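Local coordinates for flower-specific gamma-thionin-like protein/acidic protein (Solanum lycopersicum, PDB 4UJ0) that is a plant defensin that binds phosphatidylinositol 4,5-bisphosphate through a dimeric cationic grip and thereby mediates cell lysis, at residues 14-19 / 35-41. Numbering follows the deposited sequence.
Sequences GLCFMD and HCSKLQR
The guanidinium of R41 lies between the ring of F17 on one face and the backbone O of K38 on the other. F17 CD1 sits 3.6 Å above the guanidinium plane of R41, displaced toward its rim, while K38 O stands over the centre of the opposite face. The two flat groups are tilted by 37°, so this is an oblique overlap, closest where F17 CE1 meets R41 NE at 3.4 Å. At the guanidinium edge, near its plane, comes the carbonyl O of C16, a buried atom with no hydrogen-bonding partner in the model; R41 CD packs against it. A bend at chi2 turns the end of the arginine back across F17, and L15 CD2 lies over R41 CB.

Beneath this surface layer, C16 SG and C36 SG form a disulfide, whose chi3 is -67°. It is one of the four disulfides of the gamma-thionin (plant defensin) fold, in which a helix packs on a three-stranded antiparallel sheet. Here it ties the loop leading into helix 19-28 to the edge strand 33-36, and C16 also rests on C43 of the central strand.

Two hydrogen bonds flank the sulfur bridge. C16 N donates to R41 O (2.8 Å). R41 itself has positive phi and closes the turn after strand 33-36, helped by a weak bond from its N to S37 O; S37 OG pairs with K42 N. At the start of the helix, D19 OD1 accepts C36 N at 2.8 Å, from above the plane of the carboxylate. The D19 and H35 side chains lie side by side and point the same way, D19 OD1 3.8 Å from H35 CB, while the imidazole leads away, its plane turned 75° from the carboxylate.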
loop_
_atom_site.group_PDB
_atom_site.type_symbol
_atom_site.label_atom_id
_atom_site.label_comp_id
_atom_site.label_asym_id
_atom_site.label_seq_id
_atom_site.Cartn_x
_atom_site.Cartn_y
_atom_site.Cartn_z
ATOM N N GLY A 14 -7.793 5.153 7.514
ATOM C CA GLY A 14 -9.078 4.474 7.435
ATOM C C GLY A 14 -9.056 3.231 6.574
ATOM O O GLY A 14 -8.010 2.625 6.318
ATOM N N LEU A 15 -10.236 2.848 6.116
ATOM C CA LEU A 15 -10.401 1.626 5.349
ATOM C C LEU A 15 -9.955 1.798 3.908
ATOM O O LEU A 15 -10.230 2.824 3.282
ATOM C CB LEU A 15 -11.870 1.217 5.358
ATOM C CG LEU A 15 -12.399 0.785 6.728
ATOM C CD1 LEU A 15 -13.871 0.416 6.635
ATOM C CD2 LEU A 15 -11.595 -0.376 7.295
ATOM N N CYS A 16 -9.307 0.761 3.380
ATOM C CA CYS A 16 -8.768 0.793 2.026
ATOM C C CYS A 16 -9.693 0.119 1.007
ATOM O O CYS A 16 -9.835 -1.109 0.982
ATOM C CB CYS A 16 -7.398 0.111 1.996
ATOM S SG CYS A 16 -6.403 0.517 0.542
ATOM N N PHE A 17 -10.299 0.925 0.146
ATOM C CA PHE A 17 -11.157 0.413 -0.918
ATOM C C PHE A 17 -10.566 0.698 -2.292
ATOM O O PHE A 17 -10.733 -0.106 -3.202
ATOM C CB PHE A 17 -12.578 1.001 -0.834
ATOM C CG PHE A 17 -13.338 0.557 0.377
ATOM C CD1 PHE A 17 -14.014 -0.659 0.383
ATOM C CD2 PHE A 17 -13.392 1.362 1.504
ATOM C CE1 PHE A 17 -14.729 -1.057 1.501
ATOM C CE2 PHE A 17 -14.103 0.969 2.623
ATOM C CZ PHE A 17 -14.762 -0.242 2.629
ATOM N N MET A 18 -9.879 1.832 -2.452
ATOM C CA MET A 18 -9.326 2.203 -3.754
ATOM C C MET A 18 -7.808 2.037 -3.785
ATOM O O MET A 18 -7.062 2.740 -3.086
ATOM C CB MET A 18 -9.674 3.651 -4.104
ATOM C CG MET A 18 -11.155 3.921 -4.228
ATOM S SD MET A 18 -11.477 5.691 -4.370
ATOM C CE MET A 18 -13.268 5.688 -4.370
ATOM N N ASP A 19 -7.344 1.099 -4.599
ATOM C CA ASP A 19 -5.907 0.880 -4.730
ATOM C C ASP A 19 -5.158 2.171 -5.046
ATOM O O ASP A 19 -4.049 2.398 -4.542
ATOM C CB ASP A 19 -5.611 -0.108 -5.856
ATOM C CG ASP A 19 -5.901 -1.543 -5.478
ATOM O OD1 ASP A 19 -6.275 -1.811 -4.322
ATOM O OD2 ASP A 19 -5.721 -2.417 -6.350
ATOM N N HIS A 35 -1.468 -1.444 -2.724
ATOM C CA HIS A 35 -2.811 -1.885 -3.058
ATOM C C HIS A 35 -3.565 -2.218 -1.782
ATOM O O HIS A 35 -2.961 -2.502 -0.738
ATOM C CB HIS A 35 -2.750 -3.117 -3.964
ATOM C CG HIS A 35 -2.119 -4.301 -3.301
ATOM N ND1 HIS A 35 -0.756 -4.515 -3.290
ATOM C CD2 HIS A 35 -2.667 -5.315 -2.591
ATOM C CE1 HIS A 35 -0.492 -5.624 -2.618
ATOM N NE2 HIS A 35 -1.634 -6.117 -2.174
ATOM N N CYS A 36 -4.888 -2.165 -1.868
ATOM C CA CYS A 36 -5.747 -2.545 -0.760
ATOM C C CYS A 36 -5.809 -4.048 -0.659
ATOM O O CYS A 36 -5.919 -4.745 -1.676
ATOM C CB CYS A 36 -7.166 -2.025 -0.974
ATOM S SG CYS A 36 -7.271 -0.239 -1.140
ATOM N N SER A 37 -5.745 -4.554 0.564
ATOM C CA SER A 37 -6.104 -5.940 0.789
ATOM C C SER A 37 -7.633 -5.992 0.754
ATOM O O SER A 37 -8.292 -5.353 1.562
ATOM C CB SER A 37 -5.527 -6.462 2.111
ATOM O OG SER A 37 -6.036 -5.787 3.238
ATOM N N LYS A 38 -8.195 -6.699 -0.227
ATOM C CA LYS A 38 -9.651 -6.792 -0.353
ATOM C C LYS A 38 -10.209 -7.447 0.900
ATOM O O LYS A 38 -11.382 -7.294 1.237
ATOM C CB LYS A 38 -10.041 -7.602 -1.589
ATOM C CG LYS A 38 -9.622 -6.967 -2.900
ATOM C CD LYS A 38 -10.345 -7.590 -4.079
ATOM C CE LYS A 38 -9.858 -7.014 -5.401
ATOM N NZ LYS A 38 -8.438 -7.385 -5.705
ATOM N N LEU A 39 -9.321 -8.145 1.598
ATOM C CA LEU A 39 -9.654 -8.948 2.763
ATOM C C LEU A 39 -9.965 -8.078 3.976
ATOM O O LEU A 39 -11.103 -8.017 4.450
ATOM C CB LEU A 39 -8.454 -9.845 3.095
ATOM C CG LEU A 39 -7.705 -10.438 1.893
ATOM C CD1 LEU A 39 -6.514 -11.277 2.346
ATOM C CD2 LEU A 39 -8.654 -11.267 1.037
ATOM N N GLN A 40 -8.925 -7.404 4.450
ATOM C CA GLN A 40 -8.919 -6.691 5.716
ATOM C C GLN A 40 -9.061 -5.192 5.444
ATOM O O GLN A 40 -9.116 -4.381 6.368
ATOM C CB GLN A 40 -7.586 -6.981 6.424
ATOM C CG GLN A 40 -7.559 -6.753 7.937
ATOM C CD GLN A 40 -6.200 -7.102 8.564
ATOM O OE1 GLN A 40 -5.235 -7.433 7.862
ATOM N NE2 GLN A 40 -6.125 -7.022 9.893
ATOM N N ARG A 41 -9.109 -4.823 4.169
ATOM C CA ARG A 41 -9.240 -3.423 3.787
ATOM C C ARG A 41 -8.118 -2.559 4.368
ATOM O O ARG A 41 -8.364 -1.441 4.829
ATOM C CB ARG A 41 -10.592 -2.873 4.240
ATOM C CG ARG A 41 -11.821 -3.551 3.631
ATOM C CD ARG A 41 -11.888 -3.312 2.146
ATOM N NE ARG A 41 -13.026 -3.962 1.510
ATOM C CZ ARG A 41 -13.081 -4.258 0.215
ATOM N NH1 ARG A 41 -12.065 -3.965 -0.588
ATOM N NH2 ARG A 41 -14.151 -4.852 -0.278
#